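YncA (Salmonella typhimurium, PDB 3DR6) is a putative acetyltransferase of the GNAT family, expected to transfer an acetyl group from acetyl-CoA to an acceptor. Local coordinates at residues C[85-89]-C[103-107]; C[108-112]-C[162-166]. One frame throughout, in Å; residues are numbered along the deposited sequence. Where two conformers were deposited one is given.

Interaction 1 (C[85-89]-C[103-107])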
loop_
_atom_site.group_PDB
_atom_site.type_symbol
_atom_site.label_atom_id
_atom_site.label_comp_id
_atom_site.label_asym_id
_atom_site.label_seq_id
_atom_site.Cartn_x
_atom_site.Cartn_y
_atom_site.Cartn_z
ATOM N N GLU C 85 2.926 -3.580 8.043
ATOM C CA GLU C 85 2.888 -4.792 7.253
ATOM C C GLU C 85 4.167 -5.592 7.502
ATOM O O GLU C 85 5.290 -5.042 7.416
ATOM C CB GLU C 85 2.768 -4.459 5.756
ATOM C CG GLU C 85 2.822 -5.703 4.912
ATOM C CD GLU C 85 2.643 -5.426 3.441
ATOM O OE1 GLU C 85 2.421 -4.234 3.091
ATOM O OE2 GLU C 85 2.734 -6.411 2.659
ATOM N N HIS C 86 4.002 -6.890 7.773
ATOM C CA HIS C 86 5.132 -7.737 8.197
ATOM C C HIS C 86 5.804 -8.386 7.004
ATOM O O HIS C 86 5.207 -8.504 5.949
ATOM C CB HIS C 86 4.703 -8.808 9.245
ATOM C CG HIS C 86 3.992 -10.008 8.677
ATOM N ND1 HIS C 86 4.607 -10.919 7.845
ATOM C CD2 HIS C 86 2.733 -10.474 8.875
ATOM C CE1 HIS C 86 3.741 -11.865 7.517
ATOM N NE2 HIS C 86 2.605 -11.628 8.154
ATOM N N SER C 87 7.049 -8.787 7.192
ATOM C CA SER C 87 7.704 -9.662 6.250
ATOM C C SER C 87 8.420 -10.716 7.088
ATOM O O SER C 87 9.184 -10.385 8.008
ATOM C CB SER C 87 8.628 -8.872 5.303
ATOM O OG SER C 87 9.746 -8.302 6.002
ATOM N N VAL C 88 8.083 -11.975 6.826
ATOM C CA VAL C 88 8.693 -13.111 7.518
ATOM C C VAL C 88 9.197 -14.076 6.448
ATOM O O VAL C 88 8.401 -14.575 5.627
ATOM C CB VAL C 88 7.663 -13.824 8.434
ATOM C CG1 VAL C 88 8.255 -15.072 9.039
ATOM C CG2 VAL C 88 7.172 -12.888 9.529
ATOM N N TYR C 89 10.502 -14.326 6.435
ATOM C CA TYR C 89 11.083 -15.216 5.429
ATOM C C TYR C 89 11.934 -16.271 6.112
ATOM O O TYR C 89 12.816 -15.958 6.911
ATOM C CB TYR C 89 11.905 -14.423 4.396
ATOM C CG TYR C 89 11.109 -13.334 3.687
ATOM C CD1 TYR C 89 9.986 -13.655 2.920
ATOM C CD2 TYR C 89 11.475 -11.992 3.794
ATOM C CE1 TYR C 89 9.224 -12.650 2.278
ATOM C CE2 TYR C 89 10.734 -10.992 3.148
ATOM C CZ TYR C 89 9.615 -11.340 2.397
ATOM O OH TYR C 89 8.864 -10.367 1.763
ATOM N N LEU C 103 8.453 -16.734 14.555
ATOM C CA LEU C 103 8.913 -15.401 14.171
ATOM C C LEU C 103 7.767 -14.390 14.186
ATOM O O LEU C 103 7.891 -13.299 14.746
ATOM C CB LEU C 103 9.553 -15.426 12.770
ATOM C CG LEU C 103 10.995 -15.954 12.830
ATOM C CD1 LEU C 103 11.506 -16.288 11.427
ATOM C CD2 LEU C 103 11.896 -14.918 13.555
ATOM N N LEU C 104 6.661 -14.770 13.565
ATOM C CA LEU C 104 5.512 -13.872 13.454
ATOM C C LEU C 104 4.929 -13.537 14.836
ATOM O O LEU C 104 4.580 -12.387 15.093
ATOM C CB LEU C 104 4.453 -14.420 12.484
ATOM C CG LEU C 104 3.245 -13.499 12.257
ATOM C CD1 LEU C 104 3.651 -12.063 11.866
ATOM C CD2 LEU C 104 2.310 -14.111 11.192
ATOM N N SER C 105 4.861 -14.539 15.715
ATOM C CA SER C 105 4.357 -14.330 17.080
ATOM C C SER C 105 5.208 -13.293 17.813
ATOM O O SER C 105 4.685 -12.331 18.377
ATOM C CB SER C 105 4.304 -15.646 17.867
ATOM O OG SER C 105 3.568 -15.489 19.069
ATOM N N ARG C 106 6.525 -13.473 17.767
ATOM C CA ARG C 106 7.453 -12.518 18.385
ATOM C C ARG C 106 7.293 -11.105 17.778
ATOM O O ARG C 106 7.253 -10.097 18.511
ATOM C CB ARG C 106 8.892 -13.006 18.270
ATOM C CG ARG C 106 9.951 -12.014 18.789
ATOM C CD ARG C 106 9.801 -11.675 20.293
ATOM N NE ARG C 106 10.710 -10.583 20.664
ATOM C CZ ARG C 106 12.015 -10.736 20.923
ATOM N NH1 ARG C 106 12.596 -11.936 20.870
ATOM N NH2 ARG C 106 12.753 -9.680 21.237
ATOM N N LEU C 107 7.163 -11.046 16.451
ATOM C CA LEU C 107 6.959 -9.783 15.729
ATOM C C LEU C 107 5.740 -9.002 16.237
ATOM O O LEU C 107 5.798 -7.784 16.441
ATOM C CB LEU C 107 6.810 -10.061 14.227
ATOM C CG LEU C 107 7.112 -8.900 13.298
ATOM C CD1 LEU C 107 8.612 -8.478 13.423
ATOM C CD2 LEU C 107 6.717 -9.268 11.862
#

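Interaction 2 (C[108-112]-C[162-166])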
loop_
_atom_site.group_PDB
_atom_site.type_symbol
_atom_site.label_atom_id
_atom_site.label_comp_id
_atom_site.label_asym_id
_atom_site.label_seq_id
_atom_site.Cartn_x
_atom_site.Cartn_y
_atom_site.Cartn_z
ATOM N N ILE C 108 4.651 -9.725 16.455
ATOM C CA ILE C 108 3.398 -9.141 16.944
ATOM C C ILE C 108 3.603 -8.457 18.301
ATOM O O ILE C 108 3.082 -7.377 18.538
ATOM C CB ILE C 108 2.298 -10.215 17.053
ATOM C CG1 ILE C 108 1.809 -10.620 15.664
ATOM C CG2 ILE C 108 1.124 -9.732 17.912
ATOM C CD1 ILE C 108 1.140 -12.007 15.617
ATOM N N ASP C 109 4.384 -9.098 19.167
ATOM C CA ASP C 109 4.732 -8.553 20.469
ATOM C C ASP C 109 5.469 -7.238 20.311
ATOM O O ASP C 109 5.185 -6.279 21.029
ATOM C CB ASP C 109 5.649 -9.525 21.215
ATOM C CG ASP C 109 4.939 -10.785 21.655
ATOM O OD1 ASP C 109 3.704 -10.773 21.792
ATOM O OD2 ASP C 109 5.645 -11.797 21.873
ATOM N N GLU C 110 6.410 -7.203 19.363
ATOM C CA GLU C 110 7.197 -5.999 19.092
ATOM C C GLU C 110 6.304 -4.907 18.542
ATOM O O GLU C 110 6.462 -3.754 18.907
ATOM C CB GLU C 110 8.380 -6.276 18.152
ATOM C CG GLU C 110 9.454 -7.229 18.722
ATOM C CD GLU C 110 10.040 -6.787 20.061
ATOM O OE1 GLU C 110 10.153 -5.557 20.315
ATOM O OE2 GLU C 110 10.387 -7.683 20.864
ATOM N N ALA C 111 5.342 -5.277 17.697
ATOM C CA ALA C 111 4.365 -4.319 17.173
ATOM C C ALA C 111 3.559 -3.648 18.307
ATOM O O ALA C 111 3.400 -2.427 18.320
ATOM C CB ALA C 111 3.437 -4.996 16.133
ATOM N N ARG C 112 3.128 -4.428 19.303
ATOM C CA ARG C 112 2.458 -3.813 20.463
ATOM C C ARG C 112 3.366 -2.825 21.226
ATOM O O ARG C 112 2.913 -1.766 21.651
ATOM C CB ARG C 112 1.889 -4.873 21.410
ATOM C CG ARG C 112 0.759 -5.700 20.765
ATOM C CD ARG C 112 -0.212 -6.283 21.834
ATOM N NE ARG C 112 -1.233 -7.089 21.162
ATOM C CZ ARG C 112 -1.077 -8.375 20.820
ATOM N NH1 ARG C 112 0.014 -9.043 21.139
ATOM N NH2 ARG C 112 -2.046 -9.005 20.176
ATOM N N GLN C 162 -5.441 -9.433 8.374
ATOM C CA GLN C 162 -5.068 -8.468 9.394
ATOM C C GLN C 162 -5.396 -8.930 10.809
ATOM O O GLN C 162 -6.249 -9.769 11.006
ATOM C CB GLN C 162 -5.696 -7.107 9.135
ATOM C CG GLN C 162 -7.233 -7.052 9.303
ATOM C CD GLN C 162 -7.777 -5.685 8.918
ATOM O OE1 GLN C 162 -7.931 -5.373 7.709
ATOM N NE2 GLN C 162 -8.064 -4.858 9.928
ATOM N N LEU C 163 -4.691 -8.342 11.766
ATOM C CA LEU C 163 -4.880 -8.623 13.186
ATOM C C LEU C 163 -4.897 -7.299 13.916
ATOM O O LEU C 163 -3.918 -6.535 13.856
ATOM C CB LEU C 163 -3.742 -9.506 13.739
ATOM C CG LEU C 163 -3.710 -9.704 15.267
ATOM C CD1 LEU C 163 -4.948 -10.521 15.730
ATOM C CD2 LEU C 163 -2.423 -10.418 15.664
ATOM N N GLN C 164 -6.002 -7.014 14.590
ATOM C CA GLN C 164 -6.080 -5.814 15.441
ATOM C C GLN C 164 -5.384 -6.130 16.759
ATOM O O GLN C 164 -5.628 -7.169 17.382
ATOM C CB GLN C 164 -7.542 -5.388 15.648
ATOM C CG GLN C 164 -7.651 -4.001 16.249
ATOM C CD GLN C 164 -9.065 -3.464 16.287
ATOM O OE1 GLN C 164 -9.742 -3.403 15.253
ATOM N NE2 GLN C 164 -9.509 -3.040 17.468
ATOM N N LEU C 165 -4.498 -5.227 17.175
ATOM C CA LEU C 165 -3.582 -5.477 18.292
ATOM C C LEU C 165 -4.054 -4.970 19.672
ATOM O O LEU C 165 -3.500 -5.358 20.700
ATOM C CB LEU C 165 -2.200 -4.896 17.938
ATOM C CG LEU C 165 -1.570 -5.500 16.666
ATOM C CD1 LEU C 165 -0.205 -4.866 16.342
ATOM C CD2 LEU C 165 -1.422 -7.021 16.830
ATOM N N ASP C 166 -5.089 -4.125 19.684
ATOM C CA ASP C 166 -5.632 -3.568 20.935
ATOM C C ASP C 166 -7.011 -2.997 20.648
ATOM O O ASP C 166 -7.367 -2.796 19.488
ATOM C CB ASP C 166 -4.718 -2.450 21.455
ATOM C CG ASP C 166 -4.731 -1.213 20.536
ATOM O OD1 ASP C 166 -5.617 -0.343 20.711
ATOM O OD2 ASP C 166 -3.837 -1.092 19.662
HETATM O O HOH W 1 -4.804 -8.443 19.568
#

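Interaction 1 (C[85-89]-C[103-107])
This contact packs the first strand of a beta-alpha-beta unit of the GNAT fold against the helix that follows it. The unit runs from strand 83-90 through helix 99-113 to strand 118-124. The loop between them and the first turn of the helix hold the glycine-rich sequence that binds the pyrophosphate of acetyl-CoA in GNAT relatives, and probably does so here. Strand 85-89 and helix 103-107 run roughly antiparallel, at 149°, and their axes approach to 9.4 Å. H86 and V88 point from the strand toward the helix. L103, L104 and L107 form the helix surface that meets them.

V88 is the main bump on the strand. It fits a hollow lined by the three leucines. V88 CG1 lies 4.0 Å from L103 CB. V88 CG2 is 4.3 Å from L104 CB and also 4.3 Å from L107 CD2. L107 fills the gap between the two strand side chains, and its CD2 comes within 3.3 Å of H86 CB, a tight fit. V88 and L103 also touch A69 on strand 64-73, so the packing continues onto the neighbouring strand.

No hydrogen bond joins the two segments; shape and apolar contact hold them. H86 turns its polar end elsewhere, and its NE2 is hydrogen-bonded to NE2 of H134 on helix 128-135. The imidazole still serves as a surface for the leucine next to it. L104 CD1 sits over the H86 ring face as a CH-pi contact, 3.8 Å from the ring centroid and 24° off the ring normal.

Interaction 2 (C[108-112]-C[162-166])
Segment 108-112 is a turn of helix, closed by R112 N to I108 O at 3.0 Å. Segment 162-166 is extended through Q164, the end of its strand. At L165 the backbone changes to phi/psi -95/-14°, and the chain leaves the strand. The backbones come closest there, with R112 CA 6.6 Å from L165 CA.

L165 is the centre of the apolar part. Its CD1 is 3.7 Å from A111 CB, and its CD2 is 3.9 Å from I108 CG2. Two residues earlier in the chain, L163 CD2 meets I108 CD1 at 3.9 Å.

R112 closes the exposed side. Its CA-CB bond points sideways, but the long side chain reaches across. R112 NE donates to L165 O at 2.9 Å, with an N-H...O angle of 163°. R112 NH2 donates to water 1 at 2.9 Å, and this water donates to Q164 O at 2.7 Å. L165 CD2 lies over one face of the guanidinium. The arginine therefore holds L165 O directly and Q164 O through the water, where the strand ends. Q164 NE2 also bonds D166 O at 3.0 Å, across the bend.

The contact joins the C-terminal end of helix 99-113 to the end of strand 154-164 in the GNAT fold. Strand 118-124 is next to that strand in the sheet, and its M119 touches both I108 and A111.

How the interactions relate
Both contacts use helix 99-113, and their helical segments adjoin at 107 and 108. They pack successive turns of it against strand 83-90 and against the end of strand 154-164 with the residues just after it, in the same sheet. Interaction 1 lies deep, its centre about 5 Å from the centre of the chain, and ties the helix to a strand close in sequence. Interaction 2 is centred about 13 Å out and brings in the last strand from 50 residues away. The buried areas are similar, 249 and 240 Å². Interaction 1 is apolar and CH-pi, whereas interaction 2 adds an arginine hydrogen bond and a water bridge at its exposed border. M119, on strand 118-124, touches side chains from both.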